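Local coordinates for uncharacterized protein (Pseudomonas aeruginosa, PDB 4O5P) that acts as a phospholipase effector of the type VI secretion system, probably hydrolysing membrane phospholipids in target cells, at residues G149-V154 against E176-N181; Y114-P117 against V122-D125; N144-G149 against A243-N248; N248-L253 against L270-E275; T282-G287 against D304-P309. One frame throughout, in Å; residues are numbered along the deposited sequence.

Contact 1: residues G149-V154 against E176-N181; sequences GLVQLV and EEMSTN
Leu-150 is the first residue of 149-154 to touch the second segment, and its partner is Met-178, a selenomethionine. The CB of Leu-150 lies 3.9 Å from CE of Met-178. Branch CD1 of Leu-150 comes to the same methyl CE of Met-178, also at 3.9 Å. The methyl is therefore held against the root and one tip of the leucine. Both branches of Leu-150 also pack on helix 238-254, CD2 on Leu-250 and CD1 on Leu-253.

Val-151 comes next. Its CG2 touches SE of Met-178 at 3.8 Å. A chi1 of 176° turns CG1 of the valine away from the backbone N and leaves CG2 against the selenium.

Met-178 reaches over from the last turn of helix 168-178. Its chain is bent at the selenium (chi3 84°). The bend splits the contact: the selenium goes to Val-151 and the terminal methyl to Leu-150. In both pairs the side chains cross obliquely.

The two helices are consecutive in the chain. Val-151 also packs on Leu-166, in the loop that joins them, and Met-178 touches Ala-202 of helix 195-219. Just beyond Met-178, Thr-180 OG1 is hydrogen-bonded to OE2 of Glu-143, further back on helix 139-162.

All three touching residues are buried, and no hydrogen bond or salt bridge crosses between the segments. The join between the helices thus rests here on van der Waals contact and probably on burial from water, with a large, polarisable selenium touching Val-151.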
# COMPACT_ATOMS: atom_id res chain seq x y z
N GLY A 149 -0.51 -7.84 13.35
CA GLY A 149 -1.63 -6.98 13.73
C GLY A 149 -2.65 -7.74 14.55
O GLY A 149 -3.02 -7.29 15.65
N LEU A 150 -3.09 -8.89 14.04
CA LEU A 150 -4.00 -9.74 14.81
C LEU A 150 -3.45 -10.09 16.21
O LEU A 150 -4.17 -9.95 17.20
CB LEU A 150 -4.36 -11.00 14.01
CG LEU A 150 -5.25 -10.73 12.79
CD1 LEU A 150 -5.34 -11.95 11.88
CD2 LEU A 150 -6.65 -10.30 13.25
N VAL A 151 -2.18 -10.47 16.28
CA VAL A 151 -1.54 -10.79 17.56
C VAL A 151 -1.59 -9.63 18.55
O VAL A 151 -1.80 -9.83 19.75
CB VAL A 151 -0.08 -11.27 17.36
CG1 VAL A 151 0.62 -11.49 18.71
CG2 VAL A 151 -0.05 -12.53 16.52
N GLN A 152 -1.41 -8.40 18.05
CA GLN A 152 -1.40 -7.23 18.93
C GLN A 152 -2.69 -7.05 19.73
O GLN A 152 -2.67 -6.47 20.82
CB GLN A 152 -1.10 -5.96 18.15
CG GLN A 152 0.25 -5.98 17.48
CD GLN A 152 1.31 -6.59 18.37
OE1 GLN A 152 1.72 -5.99 19.37
NE2 GLN A 152 1.76 -7.79 18.03
N LEU A 153 -3.80 -7.54 19.17
CA LEU A 153 -5.09 -7.51 19.84
C LEU A 153 -5.06 -8.45 21.04
O LEU A 153 -5.57 -8.15 22.13
CB LEU A 153 -6.18 -7.97 18.86
CG LEU A 153 -6.47 -7.17 17.58
CD1 LEU A 153 -7.75 -7.70 16.96
CD2 LEU A 153 -6.59 -5.67 17.85
N VAL A 154 -4.46 -9.62 20.80
CA VAL A 154 -4.29 -10.61 21.84
C VAL A 154 -3.46 -9.97 22.95
O VAL A 154 -3.81 -10.07 24.12
CB VAL A 154 -3.61 -11.89 21.30
CG1 VAL A 154 -3.13 -12.77 22.46
CG2 VAL A 154 -4.55 -12.68 20.41
N GLU A 176 4.70 -16.80 12.78
CA GLU A 176 5.20 -17.93 11.99
C GLU A 176 4.18 -19.06 11.83
O GLU A 176 4.06 -19.64 10.74
CB GLU A 176 6.46 -18.50 12.63
CG GLU A 176 7.71 -17.65 12.45
CD GLU A 176 8.93 -18.36 12.99
OE1 GLU A 176 8.80 -19.10 13.99
OE2 GLU A 176 10.02 -18.19 12.41
N GLU A 177 3.48 -19.39 12.92
CA GLU A 177 2.43 -20.42 12.92
C GLU A 177 1.24 -20.07 12.04
O GLU A 177 0.59 -20.96 11.49
CB GLU A 177 1.93 -20.67 14.34
CG GLU A 177 2.93 -21.39 15.25
CD GLU A 177 2.43 -21.51 16.69
OE1 GLU A 177 1.19 -21.59 16.89
OE2 GLU A 177 3.27 -21.51 17.61
N MSE A 178 0.92 -18.77 11.93
CA MSE A 178 -0.23 -18.33 11.12
C MSE A 178 0.10 -18.22 9.62
O MSE A 178 -0.81 -18.16 8.79
CB MSE A 178 -0.78 -16.99 11.65
CG MSE A 178 -1.24 -17.00 13.12
SE MSE A 178 -1.07 -15.28 14.05
CE MSE A 178 -2.74 -14.46 13.45
N SER A 179 1.38 -18.20 9.26
CA SER A 179 1.80 -18.04 7.85
C SER A 179 1.30 -19.17 6.95
O SER A 179 1.04 -20.29 7.42
CB SER A 179 3.34 -17.97 7.75
OG SER A 179 3.77 -17.75 6.41
N THR A 180 1.18 -18.88 5.66
CA THR A 180 0.84 -19.91 4.70
C THR A 180 2.08 -20.50 4.02
O THR A 180 1.96 -21.41 3.19
CB THR A 180 -0.19 -19.44 3.66
OG1 THR A 180 0.15 -18.12 3.19
CG2 THR A 180 -1.56 -19.37 4.30
N ASN A 181 3.26 -20.01 4.39
CA ASN A 181 4.54 -20.55 3.90
C ASN A 181 4.65 -20.78 2.40
O ASN A 181 5.11 -21.85 1.97
CB ASN A 181 4.85 -21.88 4.60
CG ASN A 181 4.77 -21.79 6.10
OD1 ASN A 181 4.03 -22.53 6.74
ND2 ASN A 181 5.54 -20.87 6.68

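Contact 2: residues Y114-P117 against V122-D125; sequences YYCP and VFPD
Pro-117 and Cys-116 meet Phe-123 where the chain leaves strand 111-116 and folds back on its end. This strand pairs in parallel with strand 62-71 in the central sheet of a domain related to the alpha/beta hydrolases.

The main interaction is CH-pi. CG of Pro-117 sits over one face of the Phe-123 ring, 3.6 Å from the ring centroid and 19° off the ring normal. CD of Pro-117 continues over the same ring and lies 3.7 Å from CE1 of Phe-123. The two side chains cross at about a right angle. Phe-123 has its CG anti to the backbone N (chi1 -162°), and this sends the ring back toward the proline.

The second interaction is sulfur-aromatic. SG of Cys-116 approaches the ring of Phe-123 obliquely, 4.6 Å from its centroid.

No hydrogen bond joins the two segments. Helix 139-162 closes over both: the ring of Phe-123 stacks edge-to-face with Trp-148, and Pro-117 O accepts a hydrogen bond from Arg-145 NE. Of the ring atoms, CE2 is the nearest to the sulfur: SG of Cys-116 is 3.5 Å from CE2 of Phe-123.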
# COMPACT_ATOMS: atom_id res chain seq x y z
N TYR A 114 -0.58 0.66 18.39
CA TYR A 114 0.41 -0.20 17.79
C TYR A 114 0.78 0.32 16.41
O TYR A 114 -0.10 0.79 15.66
CB TYR A 114 -0.13 -1.62 17.67
CG TYR A 114 -0.48 -2.27 19.00
CD1 TYR A 114 0.49 -2.88 19.77
CD2 TYR A 114 -1.79 -2.27 19.47
CE1 TYR A 114 0.18 -3.49 20.98
CE2 TYR A 114 -2.12 -2.86 20.68
CZ TYR A 114 -1.12 -3.47 21.43
OH TYR A 114 -1.45 -4.06 22.63
N TYR A 115 2.06 0.25 16.07
CA TYR A 115 2.53 0.71 14.77
C TYR A 115 3.19 -0.43 14.03
O TYR A 115 4.02 -1.14 14.59
CB TYR A 115 3.55 1.85 14.92
CG TYR A 115 4.26 2.17 13.62
CD1 TYR A 115 3.66 2.96 12.64
CD2 TYR A 115 5.53 1.66 13.35
CE1 TYR A 115 4.30 3.25 11.44
CE2 TYR A 115 6.17 1.93 12.16
CZ TYR A 115 5.56 2.71 11.21
OH TYR A 115 6.21 3.00 10.03
N CYS A 116 2.83 -0.60 12.77
CA CYS A 116 3.48 -1.61 11.95
C CYS A 116 4.23 -0.96 10.77
O CYS A 116 3.61 -0.29 9.93
CB CYS A 116 2.42 -2.60 11.45
SG CYS A 116 3.06 -3.91 10.41
N PRO A 117 5.56 -1.14 10.70
CA PRO A 117 6.36 -0.61 9.58
C PRO A 117 5.92 -1.14 8.23
O PRO A 117 5.36 -2.23 8.13
CB PRO A 117 7.78 -1.10 9.87
CG PRO A 117 7.66 -2.13 10.97
CD PRO A 117 6.40 -1.82 11.71
N VAL A 122 12.73 -3.04 7.46
CA VAL A 122 13.01 -4.00 8.52
C VAL A 122 11.91 -4.02 9.61
O VAL A 122 11.41 -2.97 10.05
CB VAL A 122 14.40 -3.71 9.12
CG1 VAL A 122 14.58 -4.41 10.44
CG2 VAL A 122 15.50 -4.13 8.13
N PHE A 123 11.54 -5.24 10.03
CA PHE A 123 10.54 -5.45 11.07
C PHE A 123 11.00 -6.62 11.93
O PHE A 123 10.73 -7.78 11.59
CB PHE A 123 9.18 -5.77 10.46
CG PHE A 123 8.01 -5.59 11.41
CD1 PHE A 123 8.21 -5.13 12.71
CD2 PHE A 123 6.72 -5.91 11.01
CE1 PHE A 123 7.14 -4.97 13.58
CE2 PHE A 123 5.64 -5.75 11.88
CZ PHE A 123 5.87 -5.29 13.17
N PRO A 124 11.69 -6.32 13.04
CA PRO A 124 12.28 -7.36 13.90
C PRO A 124 11.23 -8.31 14.46
O PRO A 124 11.50 -9.51 14.55
CB PRO A 124 12.92 -6.56 15.04
CG PRO A 124 13.20 -5.20 14.42
CD PRO A 124 12.05 -4.96 13.48
N ASP A 125 10.04 -7.79 14.78
CA ASP A 125 8.97 -8.58 15.38
C ASP A 125 8.50 -9.76 14.53
O ASP A 125 7.93 -10.73 15.05
CB ASP A 125 7.76 -7.69 15.72
CG ASP A 125 8.07 -6.63 16.76
OD1 ASP A 125 9.23 -6.16 16.80
OD2 ASP A 125 7.16 -6.26 17.54

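Contact 3: residues N144-G149 against A243-N248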
# COMPACT_ATOMS: atom_id res chain seq x y z
N ASN A 144 2.57 -11.42 6.99
CA ASN A 144 3.15 -11.41 8.33
C ASN A 144 2.80 -10.15 9.10
O ASN A 144 2.64 -10.18 10.33
CB ASN A 144 4.67 -11.53 8.26
CG ASN A 144 5.13 -12.88 7.74
OD1 ASN A 144 4.39 -13.87 7.79
ND2 ASN A 144 6.36 -12.93 7.25
N ARG A 145 2.69 -9.02 8.39
CA ARG A 145 2.26 -7.77 9.03
C ARG A 145 0.79 -7.80 9.49
O ARG A 145 0.45 -7.34 10.59
CB ARG A 145 2.54 -6.59 8.10
CG ARG A 145 4.03 -6.29 7.99
CD ARG A 145 4.36 -5.25 6.90
NE ARG A 145 5.76 -4.86 6.95
CZ ARG A 145 6.77 -5.66 6.64
NH1 ARG A 145 6.55 -6.92 6.26
NH2 ARG A 145 8.02 -5.20 6.70
N ILE A 146 -0.08 -8.33 8.64
CA ILE A 146 -1.48 -8.55 9.02
C ILE A 146 -1.58 -9.45 10.26
O ILE A 146 -2.27 -9.13 11.23
CB ILE A 146 -2.28 -9.18 7.85
CG1 ILE A 146 -2.29 -8.23 6.65
CG2 ILE A 146 -3.72 -9.44 8.25
CD1 ILE A 146 -2.53 -8.93 5.34
N ASN A 147 -0.84 -10.55 10.25
CA ASN A 147 -0.91 -11.48 11.38
C ASN A 147 -0.33 -10.93 12.68
O ASN A 147 -0.86 -11.20 13.77
CB ASN A 147 -0.33 -12.85 10.99
CG ASN A 147 -1.26 -13.62 10.04
OD1 ASN A 147 -2.47 -13.48 10.13
ND2 ASN A 147 -0.68 -14.41 9.12
N TRP A 148 0.76 -10.17 12.56
CA TRP A 148 1.30 -9.40 13.68
C TRP A 148 0.20 -8.52 14.25
O TRP A 148 -0.00 -8.46 15.46
CB TRP A 148 2.44 -8.50 13.18
CG TRP A 148 3.12 -7.71 14.28
CD1 TRP A 148 4.12 -8.15 15.09
CD2 TRP A 148 2.85 -6.36 14.67
NE1 TRP A 148 4.49 -7.16 15.97
CE2 TRP A 148 3.72 -6.05 15.73
CE3 TRP A 148 1.94 -5.38 14.24
CZ2 TRP A 148 3.72 -4.80 16.36
CZ3 TRP A 148 1.94 -4.15 14.86
CH2 TRP A 148 2.82 -3.87 15.91
N GLY A 149 -0.51 -7.84 13.35
CA GLY A 149 -1.63 -6.98 13.73
C GLY A 149 -2.65 -7.74 14.55
O GLY A 149 -3.02 -7.29 15.65
N ALA A 243 -4.56 -3.47 5.99
CA ALA A 243 -5.68 -3.15 6.88
C ALA A 243 -6.96 -3.80 6.41
O ALA A 243 -7.76 -4.30 7.22
CB ALA A 243 -5.86 -1.67 6.99
N ARG A 244 -7.17 -3.80 5.11
CA ARG A 244 -8.40 -4.38 4.56
C ARG A 244 -8.44 -5.90 4.73
O ARG A 244 -9.46 -6.47 5.16
CB ARG A 244 -8.56 -3.94 3.10
CG ARG A 244 -8.76 -2.42 3.03
CD ARG A 244 -8.59 -1.83 1.63
NE ARG A 244 -9.65 -2.20 0.69
CZ ARG A 244 -9.87 -1.56 -0.45
NH1 ARG A 244 -9.13 -0.50 -0.75
NH2 ARG A 244 -10.84 -1.95 -1.28
N ALA A 245 -7.32 -6.55 4.43
CA ALA A 245 -7.22 -7.98 4.69
C ALA A 245 -7.38 -8.27 6.19
O ALA A 245 -8.09 -9.19 6.57
CB ALA A 245 -5.90 -8.54 4.15
N PHE A 246 -6.73 -7.47 7.03
CA PHE A 246 -6.88 -7.55 8.49
C PHE A 246 -8.35 -7.52 8.91
O PHE A 246 -8.82 -8.38 9.65
CB PHE A 246 -6.10 -6.41 9.14
CG PHE A 246 -6.38 -6.20 10.61
CD1 PHE A 246 -7.40 -5.35 11.03
CD2 PHE A 246 -5.59 -6.82 11.57
CE1 PHE A 246 -7.64 -5.14 12.37
CE2 PHE A 246 -5.82 -6.62 12.92
CZ PHE A 246 -6.85 -5.78 13.33
N ALA A 247 -9.09 -6.53 8.42
CA ALA A 247 -10.51 -6.41 8.74
C ALA A 247 -11.28 -7.67 8.36
O ALA A 247 -12.07 -8.18 9.18
CB ALA A 247 -11.11 -5.18 8.05
N ASN A 248 -11.05 -8.18 7.15
CA ASN A 248 -11.70 -9.45 6.76
C ASN A 248 -11.30 -10.69 7.57
O ASN A 248 -12.16 -11.48 7.98
CB ASN A 248 -11.52 -9.72 5.25
CG ASN A 248 -12.48 -8.90 4.41
OD1 ASN A 248 -13.68 -8.88 4.67
ND2 ASN A 248 -11.95 -8.18 3.42
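The Phe-246 ring meets helix 144-149 with its edge, at Gly-149 and Ile-146. The carbonyl carbon C of Gly-149 lies near the ring plane, 3.7 Å from CE2 of Phe-246. The O of Ile-146 is near the same plane, 4.1 Å from CD2 of Phe-246. On the ring's own helix, the backbone O of Ala-243 also lies in the plane at the edge. Gly-149 has no side chain, and here its backbone itself borders the aromatic rim. A chi1 of 168° swings the ring of Phe-246 away from its own backbone N and over to the glycine.

Ile-146 fills the rest of the interface with two branches. Its CG2 lies 3.7 Å from CA of Phe-246, close to the backbone of the facing helix. The longer branch runs out extended (chi2 157°), and its CD1 reaches CB of Ala-245 at 3.6 Å. Ile-146 also touches Trp-249, one turn along the facing helix, and Trp-301 covers both Ile-146 and Ala-245.

The axes of the two helical segments approach to 9.3 Å and cross at -50°. All four touching residues are buried, and no hydrogen bond crosses. The fit is tight at Gly-149, where CE2 of Phe-246 abuts the bare backbone. The arrangement is that of two helices packed beside each other against the sheet of an alpha/beta hydrolase. Helix 238-254 follows a probable nucleophile elbow at Ser-237.

Contact 4: residues N248-L253 against L270-E275; sequences NWLQEL and LPISIE
Leu-250 packs on Ile-272 and Ile-274 within a beta-alpha-beta crossover. Strand 225-236, helix 238-254 and strand 270-280 follow in that order, and the two strands lie parallel and adjacent in the central sheet. The contact is the seat of the helix on the second of these strands.

The close part is between Leu-250 and Ile-272, which reach toward each other tip to tip. CD1 of Leu-250 is 4.0 Å from CD1 of Ile-272. CD2 of Leu-250 is equally near that same CD1 of Ile-272, at 4.0 Å. The end of the isoleucine thus faces the fork of the leucine. Both torsions of Ile-272 are extended (chi1 -174°, chi2 173°), which carries CD1 straight out from the strand. The second pair is looser, with CD2 of Leu-250 and CD1 of Ile-274 4.5 Å apart.

Between the two isoleucines, Ser-273 has its CB directed away from the helix, and its OG is hydrogen-bonded to Arg-230 NH1. The more open side is at Glu-252 on the helix, which is partly exposed and forms a salt bridge with Arg-199. Neither group meets the other segment.

Ile-274 has a nearer neighbour one turn back on the helix, where CD1 of Ile-274 lies 3.6 Å from CB of Ala-247.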
# COMPACT_ATOMS: atom_id res chain seq x y z
N ASN A 248 -11.05 -8.18 7.15
CA ASN A 248 -11.70 -9.45 6.76
C ASN A 248 -11.30 -10.69 7.57
O ASN A 248 -12.16 -11.48 7.98
CB ASN A 248 -11.52 -9.72 5.25
CG ASN A 248 -12.48 -8.90 4.41
OD1 ASN A 248 -13.68 -8.88 4.67
ND2 ASN A 248 -11.95 -8.18 3.42
N TRP A 249 -10.00 -10.90 7.78
CA TRP A 249 -9.54 -12.02 8.61
C TRP A 249 -10.06 -11.92 10.06
O TRP A 249 -10.33 -12.93 10.73
CB TRP A 249 -8.01 -12.12 8.58
CG TRP A 249 -7.45 -12.40 7.21
CD1 TRP A 249 -8.16 -12.56 6.04
CD2 TRP A 249 -6.06 -12.57 6.85
NE1 TRP A 249 -7.30 -12.81 4.99
CE2 TRP A 249 -6.01 -12.82 5.46
CE3 TRP A 249 -4.87 -12.54 7.58
CZ2 TRP A 249 -4.81 -13.04 4.78
CZ3 TRP A 249 -3.67 -12.76 6.90
CH2 TRP A 249 -3.65 -12.99 5.52
N LEU A 250 -10.22 -10.69 10.54
CA LEU A 250 -10.71 -10.49 11.89
C LEU A 250 -12.19 -10.85 11.93
O LEU A 250 -12.66 -11.53 12.86
CB LEU A 250 -10.46 -9.06 12.34
CG LEU A 250 -10.98 -8.70 13.73
CD1 LEU A 250 -10.35 -9.61 14.80
CD2 LEU A 250 -10.68 -7.24 14.02
N GLN A 251 -12.92 -10.43 10.90
CA GLN A 251 -14.34 -10.73 10.83
C GLN A 251 -14.56 -12.23 10.78
O GLN A 251 -15.43 -12.76 11.50
CB GLN A 251 -14.99 -10.08 9.62
CG GLN A 251 -16.49 -10.24 9.62
CD GLN A 251 -17.13 -9.75 8.33
OE1 GLN A 251 -16.51 -9.77 7.26
NE2 GLN A 251 -18.39 -9.32 8.43
N GLU A 252 -13.79 -12.90 9.94
CA GLU A 252 -13.80 -14.35 9.83
C GLU A 252 -13.53 -15.02 11.20
O GLU A 252 -14.19 -15.99 11.57
CB GLU A 252 -12.78 -14.81 8.77
CG GLU A 252 -11.70 -15.76 9.30
CD GLU A 252 -10.33 -15.60 8.60
OE1 GLU A 252 -10.29 -15.60 7.33
OE2 GLU A 252 -9.31 -15.51 9.34
N LEU A 253 -12.55 -14.48 11.93
CA LEU A 253 -12.17 -15.06 13.23
C LEU A 253 -13.19 -14.87 14.35
O LEU A 253 -13.27 -15.67 15.28
CB LEU A 253 -10.85 -14.46 13.69
CG LEU A 253 -9.59 -15.18 13.22
CD1 LEU A 253 -8.39 -14.25 13.32
CD2 LEU A 253 -9.38 -16.42 14.07
N LEU A 270 -15.81 -11.23 24.14
CA LEU A 270 -16.05 -9.79 24.14
C LEU A 270 -16.54 -9.30 22.79
O LEU A 270 -15.96 -9.66 21.76
CB LEU A 270 -14.74 -9.06 24.46
CG LEU A 270 -14.07 -9.15 25.82
CD1 LEU A 270 -12.71 -8.46 25.76
CD2 LEU A 270 -14.93 -8.52 26.91
N PRO A 271 -17.59 -8.46 22.79
CA PRO A 271 -18.02 -7.80 21.55
C PRO A 271 -16.83 -7.08 20.95
O PRO A 271 -16.04 -6.49 21.70
CB PRO A 271 -19.05 -6.77 22.04
CG PRO A 271 -19.58 -7.33 23.31
CD PRO A 271 -18.42 -8.06 23.95
N ILE A 272 -16.71 -7.12 19.62
CA ILE A 272 -15.61 -6.45 18.93
C ILE A 272 -16.13 -5.77 17.68
O ILE A 272 -16.97 -6.32 16.95
CB ILE A 272 -14.46 -7.43 18.56
CG1 ILE A 272 -13.25 -6.68 17.98
CG2 ILE A 272 -14.95 -8.54 17.62
CD1 ILE A 272 -12.03 -7.59 17.78
N SER A 273 -15.63 -4.56 17.43
CA SER A 273 -16.00 -3.85 16.22
C SER A 273 -14.83 -2.99 15.74
O SER A 273 -14.01 -2.57 16.54
CB SER A 273 -17.19 -2.95 16.51
OG SER A 273 -16.81 -1.88 17.36
N ILE A 274 -14.76 -2.76 14.43
CA ILE A 274 -13.88 -1.73 13.90
C ILE A 274 -14.70 -0.43 13.82
O ILE A 274 -15.51 -0.26 12.93
CB ILE A 274 -13.31 -2.11 12.51
CG1 ILE A 274 -12.33 -3.29 12.64
CG2 ILE A 274 -12.60 -0.90 11.87
CD1 ILE A 274 -11.80 -3.84 11.30
N GLU A 275 -14.51 0.45 14.80
CA GLU A 275 -15.21 1.73 14.86
C GLU A 275 -14.80 2.64 13.69
O GLU A 275 -15.61 3.47 13.24
CB GLU A 275 -14.86 2.44 16.16
CG GLU A 275 -15.35 1.75 17.43
CD GLU A 275 -16.85 1.61 17.44
OE1 GLU A 275 -17.55 2.65 17.48
OE2 GLU A 275 -17.34 0.46 17.37

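Contact 5: residues T282-G287 against D304-P309; sequences TVAAVG and DTMRLP
Met-306, a selenomethionine, packs on Ala-284 and Thr-282 where two loops of the alpha/beta hydrolase-like domain meet. The loop with 282-287 follows strand 270-280 and the probable triad acid Asp-281. The loop with 304-309 follows strand 294-299.

The side chain of Met-306 starts toward 282-287. Its CB makes no close contact there. CG of Met-306 comes to 4.2 Å from CB of Ala-284. The chain bends at chi2 (-59°) and brings the selenium forward. SE of Met-306 lies 3.8 Å from CB of Ala-284, and this is the main touch. SE of Met-306 also reaches CG2 of Thr-282, at 4.1 Å. The chain bends again beyond the selenium, and the methyl CE turns aside from Ala-284.

With OG1 of Thr-282 beside the backbone N (chi1 -56°), the methyl CG2 is left to face the selenium. The hydroxyl is kept for a polar partner. No hydrogen bond crosses directly between the segments. Arg-244 of helix 238-254 connects them instead: its NE is hydrogen-bonded to Met-306 O, and its NH1 makes a weak hydrogen bond to Thr-282 OG1.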
# COMPACT_ATOMS: atom_id res chain seq x y z
N THR A 282 -5.09 2.70 -1.36
CA THR A 282 -4.79 1.28 -1.24
C THR A 282 -4.06 0.71 -2.46
O THR A 282 -4.54 0.86 -3.58
CB THR A 282 -6.08 0.46 -1.12
OG1 THR A 282 -6.84 0.94 -0.01
CG2 THR A 282 -5.77 -1.02 -0.94
N VAL A 283 -2.92 0.06 -2.22
CA VAL A 283 -2.20 -0.65 -3.28
C VAL A 283 -1.90 -2.06 -2.82
O VAL A 283 -1.24 -2.23 -1.81
CB VAL A 283 -0.88 0.05 -3.64
CG1 VAL A 283 -0.06 -0.83 -4.61
CG2 VAL A 283 -1.14 1.43 -4.23
N ALA A 284 -2.39 -3.06 -3.54
CA ALA A 284 -2.34 -4.44 -3.04
C ALA A 284 -1.41 -5.29 -3.88
O ALA A 284 -1.38 -6.52 -3.75
CB ALA A 284 -3.74 -5.05 -3.04
N ALA A 285 -0.63 -4.61 -4.72
CA ALA A 285 0.15 -5.27 -5.77
C ALA A 285 1.39 -5.93 -5.23
O ALA A 285 2.03 -5.40 -4.32
CB ALA A 285 0.55 -4.26 -6.86
N VAL A 286 1.73 -7.07 -5.81
CA VAL A 286 3.05 -7.65 -5.61
C VAL A 286 4.11 -6.63 -6.02
O VAL A 286 3.91 -5.84 -6.96
CB VAL A 286 3.19 -8.96 -6.43
CG1 VAL A 286 3.27 -8.68 -7.93
CG2 VAL A 286 4.39 -9.75 -5.95
N GLY A 287 5.22 -6.61 -5.29
CA GLY A 287 6.28 -5.64 -5.49
C GLY A 287 7.17 -6.09 -6.63
O GLY A 287 7.96 -7.03 -6.49
N ASP A 304 -9.58 -11.37 -3.21
CA ASP A 304 -10.87 -11.47 -2.52
C ASP A 304 -10.89 -10.97 -1.07
O ASP A 304 -11.84 -11.22 -0.33
CB ASP A 304 -11.42 -12.89 -2.60
CG ASP A 304 -11.64 -13.35 -4.04
OD1 ASP A 304 -11.64 -12.49 -4.95
OD2 ASP A 304 -11.83 -14.57 -4.25
N THR A 305 -9.86 -10.24 -0.67
CA THR A 305 -9.81 -9.66 0.67
C THR A 305 -9.74 -8.12 0.68
O THR A 305 -9.64 -7.49 1.73
CB THR A 305 -8.68 -10.29 1.53
OG1 THR A 305 -7.43 -10.12 0.86
CG2 THR A 305 -8.94 -11.79 1.73
N MSE A 306 -9.79 -7.51 -0.49
CA MSE A 306 -9.81 -6.05 -0.54
C MSE A 306 -11.22 -5.53 -0.33
O MSE A 306 -11.42 -4.41 0.14
CB MSE A 306 -9.25 -5.56 -1.88
CG MSE A 306 -7.76 -5.87 -2.06
SE MSE A 306 -6.73 -5.03 -0.63
CE MSE A 306 -6.51 -6.59 0.50
N ARG A 307 -12.19 -6.34 -0.74
CA ARG A 307 -13.60 -6.02 -0.58
C ARG A 307 -13.88 -5.74 0.90
O ARG A 307 -13.56 -6.58 1.75
CB ARG A 307 -14.42 -7.22 -1.03
CG ARG A 307 -15.88 -6.97 -1.17
CD ARG A 307 -16.65 -8.30 -1.24
NE ARG A 307 -18.06 -8.03 -1.02
CZ ARG A 307 -18.89 -7.65 -1.98
NH1 ARG A 307 -18.45 -7.54 -3.23
NH2 ARG A 307 -20.16 -7.40 -1.68
N LEU A 308 -14.45 -4.58 1.21
CA LEU A 308 -14.67 -4.25 2.62
C LEU A 308 -15.64 -5.26 3.24
O LEU A 308 -16.43 -5.88 2.52
CB LEU A 308 -15.18 -2.82 2.78
CG LEU A 308 -14.32 -1.59 2.44
CD1 LEU A 308 -15.12 -0.35 2.74
CD2 LEU A 308 -13.02 -1.53 3.20
N PRO A 309 -15.56 -5.48 4.57
CA PRO A 309 -16.46 -6.46 5.20
C PRO A 309 -17.93 -6.14 4.97
O PRO A 309 -18.34 -4.98 5.09
CB PRO A 309 -16.14 -6.33 6.70
CG PRO A 309 -14.70 -5.95 6.73
CD PRO A 309 -14.51 -5.03 5.50

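Contact 2 comes first along the chain, at the end of strand 111-116. Contacts 1 and 3 both use helix 139-162 and share Gly-149; their centres are 8 Å apart. Contacts 3 and 4 both use helix 238-254 and share Asn-248, with centres 11 Å apart. Contact 5 comes last, and its centre lies 11 Å from that of contact 3. Contacts 2 and 4 reach the same mixed sheet, their centres about 22 Å apart. Contact 3 touches all the others. The pair of helices 139-162 and 238-254 thus connects the sheet, the neighbouring helix 168-178 and the loops close to the probable catalytic triad.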